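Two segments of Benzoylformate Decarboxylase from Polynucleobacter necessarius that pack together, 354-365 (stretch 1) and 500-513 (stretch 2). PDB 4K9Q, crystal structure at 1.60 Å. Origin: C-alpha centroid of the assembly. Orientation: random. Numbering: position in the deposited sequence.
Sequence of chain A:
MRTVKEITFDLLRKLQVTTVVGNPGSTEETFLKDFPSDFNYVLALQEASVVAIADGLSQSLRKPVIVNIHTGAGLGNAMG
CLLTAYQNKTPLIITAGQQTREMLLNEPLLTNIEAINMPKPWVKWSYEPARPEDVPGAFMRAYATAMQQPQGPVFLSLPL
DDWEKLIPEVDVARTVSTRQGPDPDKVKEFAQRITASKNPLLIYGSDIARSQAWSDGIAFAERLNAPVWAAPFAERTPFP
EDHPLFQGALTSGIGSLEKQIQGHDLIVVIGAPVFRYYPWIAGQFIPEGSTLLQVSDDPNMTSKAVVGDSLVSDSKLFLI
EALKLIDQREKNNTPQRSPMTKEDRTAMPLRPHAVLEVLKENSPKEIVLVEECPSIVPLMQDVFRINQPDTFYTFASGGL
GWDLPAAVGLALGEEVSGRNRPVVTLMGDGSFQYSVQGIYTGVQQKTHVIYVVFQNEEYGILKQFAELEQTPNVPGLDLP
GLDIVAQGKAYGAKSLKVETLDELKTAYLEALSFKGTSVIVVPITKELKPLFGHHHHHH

Stretch 1, residues 354-365: AVLEVLKENSPK
Stretch 2 (500-513) TLDELKTAYLEALS

Two helices of one chain, far apart in sequence, pack side by side and bury 609 Å² between them. Stretch 1 continues a helix that begins earlier in the chain, with phi/psi near -62/-45 from A354 to K360 and -70/-13 at E361; N362 has -111/7, and S363 (-86/143) and P364 (-68/165) are extended. Stretch 2 opens with T500 (-136/163), whose OG1 caps the helix by accepting from E503 N at 3.0 Å; phi/psi are near -62/-42 over L501 to A511, then -64/-29 at L512 and -88/-10 at S513. The helices run in broadly the same direction, crossing at -39° with their axes 9.7 Å apart at closest approach. The register is set by three CA pairs: V355 CA to L501 CA 6.8 Å, V358 CA to K505 CA 6.5 Å, and N362 CA to L509 CA 7.0 Å.

N362 covers the most surface, 86 Å². Its CB points toward stretch 2, with chi1 -70° (m) and chi2 -74°, and its ND2 turns back to donate to V358 O at 2.8 Å, which fixes the amide in place while CB and OD1 lie against stretch 2. N362 OD1 lies 3.4 Å from K505 CE, in the extended all-t side chain of K505; N362 CB meets L509 CD2 (L509 m, t) at 3.9 Å, and N362 O lies 3.5 Å from L512 CD1.

Y508, buried, covers 81 Å². Its CA-to-CB bond points toward stretch 1, and chi1 is -177° (t) with chi2 52°. L359 (m, t) starts sideways but brings its end nearer, placing CD2 over one face of the ring, 3.7 Å from the Y508 ring centroid and 13° off the normal, a CH-pi contact. At the ring edge, Y508 OH donates to S363 OG at 2.7 Å, the sole hydrogen bond between the stretches. S363 OG (chi1 -67°, m) in turn donates to L359 O at 2.6 Å, so this small hydroxyl links the tyrosine to helix 1. An aromatic residue with a polar tip suits the site, since its ring meets leucine while its hydroxyl reaches the chain just beyond the helix.

L501 covers 66 Å² at the other end of the contact. In the m, t rotamer its CB points toward stretch 1; its CD1 lies 4.1 Å from A354 CB, and its CD2 lies 4.2 Å from V355 CG2 and 3.9 Å from V358 CG2. V358, a t rotamer, also points its CB across, and its CG1 sits 3.8 Å from L504 CD2. L504 (t, p) completes the apolar layer: its CD2 is 3.7 Å from V355 CG1 (V355 t), and its CD1 is 4.1 Å from L359 CD2. Branched aliphatic side chains suit this layer because their methyl groups fill the space between the helices without leaving polar groups unpaired. Past helix 1, P364 CD rests 3.8 Å from L512 CD1 (L512 m, t), extending the apolar contact beyond N362.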

# COMPACT_ATOMS: atom_id res chain seq x y z
N ALA A 354 -37.50 -18.48 24.93
CA ALA A 354 -38.75 -19.16 24.64
C ALA A 354 -39.06 -19.11 23.14
O ALA A 354 -39.52 -20.09 22.57
CB ALA A 354 -39.90 -18.56 25.44
N VAL A 355 -38.79 -17.97 22.52
CA VAL A 355 -38.94 -17.83 21.07
C VAL A 355 -38.09 -18.90 20.37
O VAL A 355 -38.58 -19.61 19.48
CB VAL A 355 -38.54 -16.42 20.58
CG1 VAL A 355 -38.52 -16.36 19.05
CG2 VAL A 355 -39.50 -15.38 21.14
N LEU A 356 -36.84 -19.03 20.79
CA LEU A 356 -35.94 -20.03 20.21
C LEU A 356 -36.45 -21.46 20.41
O LEU A 356 -36.41 -22.27 19.48
CB LEU A 356 -34.54 -19.88 20.78
CG LEU A 356 -33.78 -18.62 20.34
CD1 LEU A 356 -32.65 -18.36 21.30
CD2 LEU A 356 -33.29 -18.75 18.89
N GLU A 357 -36.93 -21.77 21.61
CA GLU A 357 -37.52 -23.08 21.88
C GLU A 357 -38.68 -23.40 20.95
O GLU A 357 -38.81 -24.53 20.48
CB GLU A 357 -38.00 -23.17 23.33
CG GLU A 357 -36.89 -23.25 24.36
CD GLU A 357 -37.46 -23.22 25.76
OE1 GLU A 357 -38.27 -24.12 26.07
OE2 GLU A 357 -37.13 -22.29 26.53
N VAL A 358 -39.54 -22.41 20.71
CA VAL A 358 -40.67 -22.59 19.80
C VAL A 358 -40.20 -22.89 18.37
O VAL A 358 -40.75 -23.74 17.68
CB VAL A 358 -41.63 -21.38 19.84
CG1 VAL A 358 -42.67 -21.49 18.74
CG2 VAL A 358 -42.29 -21.31 21.21
N LEU A 359 -39.16 -22.19 17.94
CA LEU A 359 -38.62 -22.46 16.61
C LEU A 359 -38.03 -23.87 16.55
O LEU A 359 -38.30 -24.63 15.62
CB LEU A 359 -37.56 -21.43 16.24
CG LEU A 359 -38.03 -19.99 16.10
CD1 LEU A 359 -36.83 -19.10 15.80
CD2 LEU A 359 -39.06 -19.88 15.00
N LYS A 360 -37.23 -24.22 17.55
CA LYS A 360 -36.58 -25.53 17.58
C LYS A 360 -37.61 -26.67 17.54
O LYS A 360 -37.50 -27.59 16.72
CB LYS A 360 -35.66 -25.63 18.81
CG LYS A 360 -35.06 -27.00 19.04
CD LYS A 360 -34.15 -27.42 17.91
CE LYS A 360 -33.69 -28.86 18.10
NZ LYS A 360 -32.66 -29.26 17.11
N GLU A 361 -38.61 -26.61 18.41
CA GLU A 361 -39.55 -27.72 18.55
C GLU A 361 -40.47 -27.88 17.34
O GLU A 361 -41.14 -28.90 17.20
CB GLU A 361 -40.36 -27.60 19.84
CG GLU A 361 -41.33 -26.44 19.87
CD GLU A 361 -41.88 -26.16 21.26
OE1 GLU A 361 -41.39 -26.76 22.25
OE2 GLU A 361 -42.79 -25.31 21.37
N ASN A 362 -40.50 -26.87 16.46
CA ASN A 362 -41.30 -26.94 15.24
C ASN A 362 -40.46 -27.05 13.97
O ASN A 362 -41.00 -26.97 12.86
CB ASN A 362 -42.24 -25.73 15.14
CG ASN A 362 -43.36 -25.77 16.16
OD1 ASN A 362 -44.30 -26.55 16.04
ND2 ASN A 362 -43.27 -24.91 17.17
N SER A 363 -39.15 -27.22 14.13
CA SER A 363 -38.24 -27.31 12.99
C SER A 363 -38.15 -28.74 12.47
O SER A 363 -38.14 -29.69 13.26
CB SER A 363 -36.84 -26.83 13.35
OG SER A 363 -36.80 -25.44 13.61
N PRO A 364 -38.05 -28.91 11.15
CA PRO A 364 -37.78 -30.24 10.62
C PRO A 364 -36.37 -30.68 10.98
O PRO A 364 -35.53 -29.86 11.37
CB PRO A 364 -37.94 -30.06 9.10
CG PRO A 364 -37.75 -28.62 8.86
CD PRO A 364 -38.26 -27.91 10.08
N LYS A 365 -36.10 -31.98 10.83
CA LYS A 365 -34.78 -32.50 11.16
C LYS A 365 -33.68 -31.83 10.33
O LYS A 365 -32.61 -31.54 10.85
CB LYS A 365 -34.74 -34.02 10.99
N THR A 500 -47.65 -13.52 19.91
CA THR A 500 -47.66 -14.61 20.89
C THR A 500 -46.86 -15.79 20.38
O THR A 500 -46.61 -15.90 19.17
CB THR A 500 -49.08 -15.13 21.19
OG1 THR A 500 -49.59 -15.83 20.04
CG2 THR A 500 -50.04 -13.99 21.58
N LEU A 501 -46.50 -16.69 21.28
CA LEU A 501 -45.77 -17.89 20.89
C LEU A 501 -46.61 -18.83 20.02
O LEU A 501 -46.08 -19.52 19.16
CB LEU A 501 -45.22 -18.62 22.12
CG LEU A 501 -44.17 -17.86 22.93
CD1 LEU A 501 -43.74 -18.67 24.14
CD2 LEU A 501 -42.94 -17.51 22.07
N ASP A 502 -47.93 -18.85 20.23
CA ASP A 502 -48.80 -19.62 19.34
C ASP A 502 -48.83 -19.03 17.93
O ASP A 502 -48.81 -19.75 16.93
CB ASP A 502 -50.21 -19.76 19.90
CG ASP A 502 -51.07 -20.71 19.09
OD1 ASP A 502 -52.07 -20.27 18.49
OD2 ASP A 502 -50.72 -21.92 19.02
N GLU A 503 -48.89 -17.70 17.84
CA GLU A 503 -48.83 -17.04 16.54
C GLU A 503 -47.50 -17.32 15.86
O GLU A 503 -47.45 -17.55 14.65
CB GLU A 503 -49.06 -15.54 16.68
CG GLU A 503 -50.51 -15.18 17.02
CD GLU A 503 -50.72 -13.69 17.19
OE1 GLU A 503 -49.80 -12.90 16.88
OE2 GLU A 503 -51.83 -13.30 17.64
N LEU A 504 -46.42 -17.31 16.64
CA LEU A 504 -45.11 -17.64 16.10
C LEU A 504 -45.10 -19.05 15.53
O LEU A 504 -44.59 -19.27 14.44
CB LEU A 504 -44.03 -17.51 17.18
CG LEU A 504 -42.63 -17.98 16.76
CD1 LEU A 504 -42.12 -17.16 15.59
CD2 LEU A 504 -41.70 -17.85 17.96
N LYS A 505 -45.63 -20.01 16.27
CA LYS A 505 -45.66 -21.38 15.78
C LYS A 505 -46.37 -21.45 14.43
O LYS A 505 -45.88 -22.06 13.48
CB LYS A 505 -46.33 -22.32 16.79
CG LYS A 505 -46.56 -23.72 16.25
CD LYS A 505 -47.29 -24.58 17.25
CE LYS A 505 -47.62 -25.93 16.64
NZ LYS A 505 -48.34 -26.81 17.60
N THR A 506 -47.54 -20.82 14.36
CA THR A 506 -48.33 -20.86 13.13
C THR A 506 -47.58 -20.22 11.96
O THR A 506 -47.55 -20.77 10.86
CB THR A 506 -49.67 -20.13 13.31
OG1 THR A 506 -50.41 -20.76 14.36
CG2 THR A 506 -50.48 -20.19 12.02
N ALA A 507 -46.98 -19.06 12.21
CA ALA A 507 -46.26 -18.36 11.16
C ALA A 507 -45.03 -19.14 10.68
O ALA A 507 -44.73 -19.18 9.48
CB ALA A 507 -45.86 -16.97 11.63
N TYR A 508 -44.33 -19.76 11.62
CA TYR A 508 -43.12 -20.50 11.32
C TYR A 508 -43.43 -21.76 10.50
O TYR A 508 -42.77 -22.04 9.50
CB TYR A 508 -42.36 -20.83 12.60
CG TYR A 508 -41.04 -21.54 12.39
CD1 TYR A 508 -40.07 -21.03 11.51
CD2 TYR A 508 -40.74 -22.72 13.07
CE1 TYR A 508 -38.86 -21.68 11.33
CE2 TYR A 508 -39.54 -23.37 12.89
CZ TYR A 508 -38.60 -22.85 12.01
OH TYR A 508 -37.40 -23.50 11.84
N LEU A 509 -44.45 -22.51 10.92
CA LEU A 509 -44.89 -23.67 10.15
C LEU A 509 -45.31 -23.27 8.73
O LEU A 509 -44.96 -23.94 7.74
CB LEU A 509 -46.04 -24.39 10.87
CG LEU A 509 -45.59 -25.04 12.18
CD1 LEU A 509 -46.76 -25.73 12.85
CD2 LEU A 509 -44.46 -26.03 11.93
N GLU A 510 -46.05 -22.17 8.62
CA GLU A 510 -46.43 -21.65 7.31
C GLU A 510 -45.20 -21.31 6.45
O GLU A 510 -45.13 -21.68 5.28
CB GLU A 510 -47.33 -20.42 7.45
CG GLU A 510 -47.77 -19.83 6.12
CD GLU A 510 -48.92 -18.85 6.27
OE1 GLU A 510 -49.67 -18.96 7.27
OE2 GLU A 510 -49.07 -17.97 5.40
N ALA A 511 -44.23 -20.63 7.04
CA ALA A 511 -43.02 -20.28 6.30
C ALA A 511 -42.26 -21.54 5.86
O ALA A 511 -41.70 -21.60 4.77
CB ALA A 511 -42.13 -19.34 7.12
N LEU A 512 -42.25 -22.57 6.71
CA LEU A 512 -41.61 -23.83 6.36
C LEU A 512 -42.28 -24.53 5.18
O LEU A 512 -41.63 -25.24 4.42
CB LEU A 512 -41.54 -24.77 7.57
CG LEU A 512 -40.50 -24.40 8.63
CD1 LEU A 512 -40.81 -25.12 9.93
CD2 LEU A 512 -39.09 -24.71 8.15
N SER A 513 -43.59 -24.31 5.02
CA SER A 513 -44.34 -24.92 3.92
C SER A 513 -44.32 -24.08 2.64
O SER A 513 -44.77 -24.53 1.58
CB SER A 513 -45.79 -25.16 4.34
OG SER A 513 -46.52 -23.94 4.28